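Local coordinates for protection of telomeres protein 1 (Schizosaccharomyces pombe, PDB 7CUI) that protects the single-stranded 3' overhang of telomeres by binding its G-rich DNA, and regulates telomerase and telomere length, at residues Leu94-Asn108 / Leu187-Val199. Sequence-based numbering, arbitrary orientation.
Sequences LPVIFFDSDAAELIN and LQKRWRGFGTKIV
Ile97 pairs with Arg192, their side chains on one face of the sheet, where strands 94-99 and 190-194 run parallel, the pairing that closes the five-stranded barrel of an OB fold in this C-terminal part of the protein. Ile97 N donates to Trp191 O and Ile97 O accepts from Gly193 N, both at 2.9 Å. Further along, Ile198 N of strand 196-198 donates to Leu106 O of helix 100-107.

Among apolar contacts, Leu94 CD1 sits 3.5 Å from the centroid of Trp191's six-membered ring, nearly on its normal. Were Trp191 an alanine, the Leu94 methyl would probably lose its aromatic face and a gap would open beside Ile37 and Leu38 of helix 34-38. Gly193 suits its place because its CA lies over the Phe98 ring, where a CB would run into CZ.

Charges meet where Asp102 OD2 forms a salt bridge with Arg192 NH1 at 2.7 Å, at the guanidinium edge; Lys169 shares this carboxylate, while Phe99 CD2 lies over a guanidinium face. Arg192 NE also reaches the backbone of another protein's chain.

Asparagine, which tolerates positive phi, follows the helix: with CG anti to its backbone N (chi1 -168°), Asn108 sends ND2 to Ile198 O at 2.8 Å.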
loop_
_atom_site.group_PDB
_atom_site.type_symbol
_atom_site.label_atom_id
_atom_site.label_comp_id
_atom_site.label_asym_id
_atom_site.label_seq_id
_atom_site.Cartn_x
_atom_site.Cartn_y
_atom_site.Cartn_z
ATOM N N LEU A 94 -0.333 1.967 9.784
ATOM C CA LEU A 94 0.817 2.379 8.999
ATOM C C LEU A 94 0.366 2.557 7.549
ATOM O O LEU A 94 -0.348 1.702 7.022
ATOM C CB LEU A 94 1.899 1.299 9.130
ATOM C CG LEU A 94 3.293 1.679 8.629
ATOM C CD1 LEU A 94 3.987 2.614 9.608
ATOM C CD2 LEU A 94 4.137 0.436 8.396
ATOM N N PRO A 95 0.715 3.687 6.881
ATOM C CA PRO A 95 0.466 3.850 5.450
ATOM C C PRO A 95 1.586 3.197 4.646
ATOM O O PRO A 95 2.747 3.587 4.748
ATOM C CB PRO A 95 0.440 5.375 5.273
ATOM C CG PRO A 95 1.378 5.896 6.348
ATOM C CD PRO A 95 1.338 4.883 7.476
ATOM N N VAL A 96 1.211 2.184 3.867
ATOM C CA VAL A 96 2.132 1.398 3.064
ATOM C C VAL A 96 1.869 1.725 1.593
ATOM O O VAL A 96 0.764 1.520 1.083
ATOM C CB VAL A 96 1.961 -0.108 3.358
ATOM C CG1 VAL A 96 2.831 -0.974 2.461
ATOM C CG2 VAL A 96 2.191 -0.439 4.828
ATOM N N ILE A 97 2.894 2.254 0.921
ATOM C CA ILE A 97 2.773 2.691 -0.460
ATOM C C ILE A 97 3.102 1.526 -1.389
ATOM O O ILE A 97 4.136 0.876 -1.238
ATOM C CB ILE A 97 3.693 3.899 -0.733
ATOM C CG1 ILE A 97 3.282 5.129 0.079
ATOM C CG2 ILE A 97 3.756 4.209 -2.221
ATOM C CD1 ILE A 97 4.360 6.191 0.169
ATOM N N PHE A 98 2.210 1.286 -2.359
ATOM C CA PHE A 98 2.494 0.406 -3.479
ATOM C C PHE A 98 2.692 1.248 -4.737
ATOM O O PHE A 98 1.777 1.934 -5.192
ATOM C CB PHE A 98 1.408 -0.662 -3.635
ATOM C CG PHE A 98 1.450 -1.707 -2.552
ATOM C CD1 PHE A 98 0.779 -1.509 -1.352
ATOM C CD2 PHE A 98 2.195 -2.871 -2.708
ATOM C CE1 PHE A 98 0.840 -2.459 -0.343
ATOM C CE2 PHE A 98 2.252 -3.823 -1.697
ATOM C CZ PHE A 98 1.572 -3.614 -0.518
ATOM N N PHE A 99 3.904 1.170 -5.285
ATOM C CA PHE A 99 4.337 1.980 -6.409
ATOM C C PHE A 99 4.917 1.061 -7.481
ATOM O O PHE A 99 5.595 0.080 -7.163
ATOM C CB PHE A 99 5.369 3.000 -5.916
ATOM C CG PHE A 99 5.874 3.965 -6.956
ATOM C CD1 PHE A 99 5.028 4.914 -7.512
ATOM C CD2 PHE A 99 7.196 3.937 -7.380
ATOM C CE1 PHE A 99 5.486 5.804 -8.476
ATOM C CE2 PHE A 99 7.654 4.827 -8.345
ATOM C CZ PHE A 99 6.800 5.761 -8.889
ATOM N N ASP A 100 4.596 1.370 -8.744
ATOM C CA ASP A 100 5.271 0.823 -9.913
ATOM C C ASP A 100 5.347 -0.706 -9.840
ATOM O O ASP A 100 4.320 -1.370 -9.730
ATOM C CB ASP A 100 6.614 1.523 -10.149
ATOM C CG ASP A 100 7.079 1.485 -11.594
ATOM O OD1 ASP A 100 6.405 0.824 -12.418
ATOM O OD2 ASP A 100 8.112 2.123 -11.888
ATOM N N SER A 101 6.568 -1.257 -9.886
ATOM C CA SER A 101 6.781 -2.694 -10.012
ATOM C C SER A 101 6.317 -3.467 -8.773
ATOM O O SER A 101 5.944 -4.635 -8.887
ATOM C CB SER A 101 8.212 -3.014 -10.365
ATOM O OG SER A 101 9.101 -2.379 -9.460
ATOM N N ASP A 102 6.334 -2.818 -7.602
ATOM C CA ASP A 102 5.879 -3.455 -6.376
ATOM C C ASP A 102 4.356 -3.588 -6.390
ATOM O O ASP A 102 3.814 -4.591 -5.925
ATOM C CB ASP A 102 6.399 -2.719 -5.140
ATOM C CG ASP A 102 7.886 -2.920 -4.880
ATOM O OD1 ASP A 102 8.362 -4.073 -5.009
ATOM O OD2 ASP A 102 8.565 -1.923 -4.547
ATOM N N ALA A 103 3.679 -2.570 -6.937
ATOM C CA ALA A 103 2.233 -2.585 -7.090
ATOM C C ALA A 103 1.833 -3.611 -8.147
ATOM O O ALA A 103 0.816 -4.282 -7.997
ATOM C CB ALA A 103 1.727 -1.207 -7.426
ATOM N N ALA A 104 2.647 -3.734 -9.204
ATOM C CA ALA A 104 2.439 -4.754 -10.221
ATOM C C ALA A 104 2.591 -6.148 -9.610
ATOM O O ALA A 104 1.838 -7.055 -9.957
ATOM C CB ALA A 104 3.374 -4.545 -11.389
ATOM N N GLU A 105 3.565 -6.296 -8.701
ATOM C CA GLU A 105 3.801 -7.538 -7.980
ATOM C C GLU A 105 2.548 -7.933 -7.194
ATOM O O GLU A 105 2.100 -9.074 -7.280
ATOM C CB GLU A 105 5.025 -7.391 -7.070
ATOM C CG GLU A 105 5.307 -8.609 -6.208
ATOM C CD GLU A 105 6.229 -9.643 -6.826
ATOM O OE1 GLU A 105 6.824 -10.426 -6.060
ATOM O OE2 GLU A 105 6.353 -9.660 -8.069
ATOM N N LEU A 106 1.988 -6.978 -6.439
ATOM C CA LEU A 106 0.793 -7.214 -5.642
ATOM C C LEU A 106 -0.370 -7.596 -6.556
ATOM O O LEU A 106 -0.997 -8.632 -6.340
ATOM C CB LEU A 106 0.480 -5.965 -4.812
ATOM C CG LEU A 106 -0.710 -6.078 -3.858
ATOM C CD1 LEU A 106 -0.323 -6.804 -2.575
ATOM C CD2 LEU A 106 -1.281 -4.705 -3.535
ATOM N N ILE A 107 -0.630 -6.775 -7.587
ATOM C CA ILE A 107 -1.781 -6.974 -8.458
ATOM C C ILE A 107 -1.703 -8.348 -9.123
ATOM O O ILE A 107 -2.702 -9.063 -9.152
ATOM C CB ILE A 107 -1.958 -5.830 -9.478
ATOM C CG1 ILE A 107 -2.327 -4.518 -8.784
ATOM C CG2 ILE A 107 -2.993 -6.204 -10.531
ATOM C CD1 ILE A 107 -1.982 -3.285 -9.590
ATOM N N ASN A 108 -0.526 -8.684 -9.669
ATOM C CA ASN A 108 -0.206 -10.030 -10.121
ATOM C C ASN A 108 -1.180 -10.478 -11.211
ATOM O O ASN A 108 -1.803 -11.532 -11.095
ATOM C CB ASN A 108 -0.163 -11.011 -8.941
ATOM C CG ASN A 108 0.437 -12.354 -9.294
ATOM O OD1 ASN A 108 1.181 -12.474 -10.261
ATOM N ND2 ASN A 108 0.123 -13.374 -8.512
ATOM N N LEU A 187 8.311 12.052 10.749
ATOM C CA LEU A 187 7.271 12.434 9.807
ATOM C C LEU A 187 7.794 12.321 8.376
ATOM O O LEU A 187 7.019 12.395 7.423
ATOM C CB LEU A 187 6.840 13.877 10.096
ATOM C CG LEU A 187 5.739 14.070 11.140
ATOM C CD1 LEU A 187 5.312 15.532 11.200
ATOM C CD2 LEU A 187 4.537 13.178 10.857
ATOM N N GLN A 188 9.116 12.155 8.238
ATOM C CA GLN A 188 9.770 12.214 6.941
ATOM C C GLN A 188 10.015 10.808 6.399
ATOM O O GLN A 188 10.469 10.653 5.268
ATOM C CB GLN A 188 11.067 13.024 7.014
ATOM C CG GLN A 188 10.866 14.526 6.843
ATOM C CD GLN A 188 10.466 15.220 8.122
ATOM O OE1 GLN A 188 10.672 14.708 9.216
ATOM N NE2 GLN A 188 9.891 16.403 7.991
ATOM N N LYS A 189 9.704 9.789 7.205
ATOM C CA LYS A 189 9.849 8.413 6.755
ATOM C C LYS A 189 8.617 8.000 5.952
ATOM O O LYS A 189 7.505 8.446 6.231
ATOM C CB LYS A 189 10.102 7.476 7.940
ATOM C CG LYS A 189 11.491 7.578 8.559
ATOM C CD LYS A 189 11.718 6.586 9.680
ATOM C CE LYS A 189 13.178 6.342 10.002
ATOM N NZ LYS A 189 13.841 5.486 8.989
ATOM N N ARG A 190 8.850 7.153 4.943
ATOM C CA ARG A 190 7.808 6.517 4.153
ATOM C C ARG A 190 8.020 5.005 4.193
ATOM O O ARG A 190 9.142 4.539 4.384
ATOM C CB ARG A 190 7.869 7.009 2.701
ATOM C CG ARG A 190 6.870 8.099 2.334
ATOM C CD ARG A 190 6.735 9.203 3.362
ATOM N NE ARG A 190 5.992 10.364 2.902
ATOM C CZ ARG A 190 5.857 11.487 3.598
ATOM N NH1 ARG A 190 6.417 11.601 4.791
ATOM N NH2 ARG A 190 5.167 12.495 3.095
ATOM N N TRP A 191 6.931 4.249 4.008
ATOM C CA TRP A 191 6.998 2.799 3.911
ATOM C C TRP A 191 6.454 2.341 2.563
ATOM O O TRP A 191 5.448 2.860 2.083
ATOM C CB TRP A 191 6.228 2.133 5.052
ATOM C CG TRP A 191 6.820 2.415 6.395
ATOM C CD1 TRP A 191 7.710 1.642 7.083
ATOM C CD2 TRP A 191 6.576 3.576 7.205
ATOM N NE1 TRP A 191 8.032 2.242 8.270
ATOM C CE2 TRP A 191 7.351 3.427 8.375
ATOM C CE3 TRP A 191 5.781 4.719 7.059
ATOM C CZ2 TRP A 191 7.347 4.383 9.392
ATOM C CZ3 TRP A 191 5.780 5.664 8.063
ATOM C CH2 TRP A 191 6.552 5.495 9.215
ATOM N N ARG A 192 7.111 1.330 1.989
ATOM C CA ARG A 192 6.758 0.822 0.676
ATOM C C ARG A 192 6.595 -0.694 0.730
ATOM O O ARG A 192 7.517 -1.404 1.128
ATOM C CB ARG A 192 7.838 1.229 -0.329
ATOM C CG ARG A 192 7.478 2.455 -1.152
ATOM C CD ARG A 192 7.372 2.059 -2.607
ATOM N NE ARG A 192 8.481 2.588 -3.384
ATOM C CZ ARG A 192 9.056 1.976 -4.415
ATOM N NH1 ARG A 192 8.659 0.773 -4.794
ATOM N NH2 ARG A 192 10.044 2.572 -5.056
ATOM N N GLY A 193 5.419 -1.179 0.316
ATOM C CA GLY A 193 5.174 -2.609 0.222
ATOM C C GLY A 193 6.015 -3.245 -0.880
ATOM O O GLY A 193 6.371 -2.574 -1.849
ATOM N N PHE A 194 6.329 -4.537 -0.713
ATOM C CA PHE A 194 7.023 -5.306 -1.735
ATOM C C PHE A 194 6.960 -6.796 -1.403
ATOM O O PHE A 194 6.585 -7.175 -0.295
ATOM C CB PHE A 194 8.480 -4.850 -1.858
ATOM C CG PHE A 194 9.366 -5.293 -0.721
ATOM C CD1 PHE A 194 9.424 -4.567 0.459
ATOM C CD2 PHE A 194 10.135 -6.444 -0.831
ATOM C CE1 PHE A 194 10.238 -4.979 1.502
ATOM C CE2 PHE A 194 10.945 -6.859 0.214
ATOM C CZ PHE A 194 10.997 -6.124 1.378
ATOM N N GLY A 195 7.350 -7.627 -2.379
ATOM C CA GLY A 195 7.502 -9.064 -2.203
ATOM C C GLY A 195 6.209 -9.740 -1.754
ATOM O O GLY A 195 6.229 -10.658 -0.936
ATOM N N THR A 196 5.086 -9.270 -2.300
ATOM C CA THR A 196 3.767 -9.693 -1.862
ATOM C C THR A 196 2.851 -9.746 -3.079
ATOM O O THR A 196 2.709 -8.742 -3.772
ATOM C CB THR A 196 3.217 -8.707 -0.821
ATOM O OG1 THR A 196 4.218 -8.473 0.170
ATOM C CG2 THR A 196 1.937 -9.171 -0.159
ATOM N N LYS A 197 2.243 -10.912 -3.338
ATOM C CA LYS A 197 1.423 -11.072 -4.531
ATOM C C LYS A 197 0.052 -11.650 -4.180
ATOM O O LYS A 197 -0.057 -12.514 -3.314
ATOM C CB LYS A 197 2.163 -11.844 -5.632
ATOM C CG LYS A 197 2.577 -13.269 -5.300
ATOM C CD LYS A 197 2.957 -14.092 -6.521
ATOM C CE LYS A 197 4.441 -14.100 -6.830
ATOM N NZ LYS A 197 4.821 -12.950 -7.680
ATOM N N ILE A 198 -0.991 -11.141 -4.855
ATOM C CA ILE A 198 -2.347 -11.660 -4.751
ATOM C C ILE A 198 -2.470 -12.857 -5.689
ATOM O O ILE A 198 -2.014 -12.804 -6.827
ATOM C CB ILE A 198 -3.403 -10.573 -5.059
ATOM C CG1 ILE A 198 -3.279 -9.365 -4.126
ATOM C CG2 ILE A 198 -4.814 -11.150 -5.026
ATOM C CD1 ILE A 198 -4.083 -8.158 -4.562
ATOM N N VAL A 199 -3.099 -13.929 -5.197
ATOM C CA VAL A 199 -3.128 -15.200 -5.902
ATOM C C VAL A 199 -4.534 -15.811 -5.827
ATOM O O VAL A 199 -5.416 -15.154 -5.240
ATOM C CB VAL A 199 -2.057 -16.154 -5.341
ATOM C CG1 VAL A 199 -2.387 -17.609 -5.623
ATOM C CG2 VAL A 199 -0.675 -15.801 -5.864
HETATM O O HOH W 1 4.446 -6.473 -3.617
#